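Local atomic coordinates of Lin2118 protein (Listeria innocua, PDB entry 3OOU), a protein that probably binds specific DNA sequences as a transcription factor of the AraC family, this chain being the C-terminal helix-turn-helix part of a longer response-regulator protein. Residues Ala62-Glu65 against Leu66-Lys70. Residues are numbered along the deposited sequence; the frame is centred on the assembly and turned at random.
Sequences AKEE and LLQTK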
loop_
_atom_site.group_PDB
_atom_site.type_symbol
_atom_site.label_atom_id
_atom_site.label_comp_id
_atom_site.label_asym_id
_atom_site.label_seq_id
_atom_site.Cartn_x
_atom_site.Cartn_y
_atom_site.Cartn_z
ATOM N N ALA A 62 0.048 3.627 7.726
ATOM C CA ALA A 62 -0.643 3.019 8.863
ATOM C C ALA A 62 0.162 3.153 10.143
ATOM O O ALA A 62 -0.395 3.458 11.198
ATOM C CB ALA A 62 -0.947 1.548 8.581
ATOM N N LYS A 63 1.469 2.932 10.045
ATOM C CA LYS A 63 2.317 2.940 11.233
ATOM C C LYS A 63 2.419 4.331 11.861
ATOM O O LYS A 63 2.538 4.449 13.079
ATOM C CB LYS A 63 3.686 2.309 10.956
ATOM C CG LYS A 63 4.697 3.171 10.240
ATOM C CD LYS A 63 5.903 2.329 9.853
ATOM C CE LYS A 63 7.063 3.175 9.374
ATOM N NZ LYS A 63 8.153 2.298 8.841
ATOM N N GLU A 64 2.344 5.377 11.037
ATOM C CA GLU A 64 2.340 6.722 11.582
ATOM C C GLU A 64 0.964 7.060 12.156
ATOM O O GLU A 64 0.876 7.660 13.225
ATOM C CB GLU A 64 2.790 7.744 10.538
ATOM C CG GLU A 64 2.924 9.156 11.082
ATOM C CD GLU A 64 4.021 9.313 12.112
ATOM O OE1 GLU A 64 4.798 8.361 12.333
ATOM O OE2 GLU A 64 4.111 10.410 12.698
ATOM N N GLU A 65 -0.103 6.648 11.470
ATOM C CA GLU A 65 -1.457 6.922 11.936
ATOM C C GLU A 65 -1.726 6.262 13.300
ATOM O O GLU A 65 -2.431 6.824 14.144
ATOM C CB GLU A 65 -2.471 6.487 10.865
ATOM C CG GLU A 65 -3.926 6.868 11.142
ATOM C CD GLU A 65 -4.247 8.334 10.929
ATOM O OE1 GLU A 65 -5.342 8.743 11.356
ATOM O OE2 GLU A 65 -3.441 9.083 10.331
ATOM N N LEU A 66 -1.121 5.097 13.522
ATOM C CA LEU A 66 -1.259 4.356 14.781
ATOM C C LEU A 66 -0.625 5.081 15.958
ATOM O O LEU A 66 -0.992 4.854 17.115
ATOM C CB LEU A 66 -0.626 2.971 14.663
ATOM C CG LEU A 66 -1.454 1.921 13.929
ATOM C CD1 LEU A 66 -0.565 0.754 13.573
ATOM C CD2 LEU A 66 -2.641 1.473 14.786
ATOM N N LEU A 67 0.346 5.934 15.666
ATOM C CA LEU A 67 1.042 6.653 16.721
ATOM C C LEU A 67 0.467 8.046 16.903
ATOM O O LEU A 67 0.486 8.593 18.009
ATOM C CB LEU A 67 2.538 6.724 16.420
ATOM C CG LEU A 67 3.240 5.391 16.143
ATOM C CD1 LEU A 67 4.718 5.626 15.916
ATOM C CD2 LEU A 67 3.015 4.384 17.284
ATOM N N GLN A 68 -0.049 8.616 15.821
ATOM C CA GLN A 68 -0.564 9.978 15.866
ATOM C C GLN A 68 -1.979 10.057 16.410
ATOM O O GLN A 68 -2.417 11.115 16.848
ATOM C CB GLN A 68 -0.487 10.642 14.487
ATOM C CG GLN A 68 0.928 10.976 14.033
ATOM C CD GLN A 68 1.676 11.909 14.980
ATOM O OE1 GLN A 68 1.076 12.659 15.761
ATOM N NE2 GLN A 68 3.001 11.865 14.911
ATOM N N THR A 69 -2.692 8.935 16.372
ATOM C CA THR A 69 -4.074 8.895 16.829
ATOM C C THR A 69 -4.285 7.746 17.799
ATOM O O THR A 69 -3.467 6.831 17.890
ATOM C CB THR A 69 -5.075 8.723 15.653
ATOM O OG1 THR A 69 -4.987 7.389 15.137
ATOM C CG2 THR A 69 -4.801 9.731 14.534
ATOM N N LYS A 70 -5.397 7.807 18.523
ATOM C CA LYS A 70 -5.857 6.686 19.329
ATOM C C LYS A 70 -7.073 6.057 18.666
ATOM O O LYS A 70 -7.856 5.343 19.307
ATOM C CB LYS A 70 -6.172 7.144 20.752
ATOM C CG LYS A 70 -4.929 7.329 21.599
ATOM C CD LYS A 70 -5.245 7.974 22.946
ATOM C CE LYS A 70 -4.180 7.630 23.984
ATOM N NZ LYS A 70 -2.788 7.952 23.537
#
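Glu65 and Thr69, one turn apart, meet where the long helix 50-68 of this AraC-type helix-turn-helix domain runs out, and Glu64 and Gln68 form a second i to i+4 pair beside them. The Glu64-Gln68 pair is polar and lies on the exposed side. Glu64 was modelled in two conformers; in the one described, CG is anti to the backbone N and the chain bends at chi2, which brings OE2 up to Gln68 NE2 at 2.9 Å. The bond, probably not permanent, is nearly straight at hydrogen, 164°. The oxygen lies close to the amide plane of Gln68, whereas the amide nitrogen approaches from above the carboxylate plane; the two planes stand 43° apart. The i to i+4 spacing puts both chains on one face of the helix, and their length lets carboxylate and amide meet across a turn.

Leu66, a branched apolar residue, is buried against Phe92 of helix 85-96 and Ile76 of helix 73-79, while Leu67 packs at a more open edge against Tyr103 and His107 of helix 100-107. The CG of each abuts a carbonyl oxygen of the preceding turn, Leu67 CG standing 3.3 Å from Lys63 O, which has no polar partner.

At Thr69 the backbone leaves helical geometry. The short side chain keeps OG1 near enough to the backbone to bond to the carbonyl one turn back, where the helix stops. Its methyl CG2 lies 3.4 Å from Glu65 OE1, an oxygen that also makes a long, weak ion pair with Lys79. The hydroxyl, placed between backbone N and carbonyl carbon (chi1 72°), folds back onto the helix. Glu65 O thereby accepts two bonds from one residue, Thr69 N at 3.1 Å and Thr69 OG1 at 2.8 Å, arriving from opposite faces of the carbonyl plane.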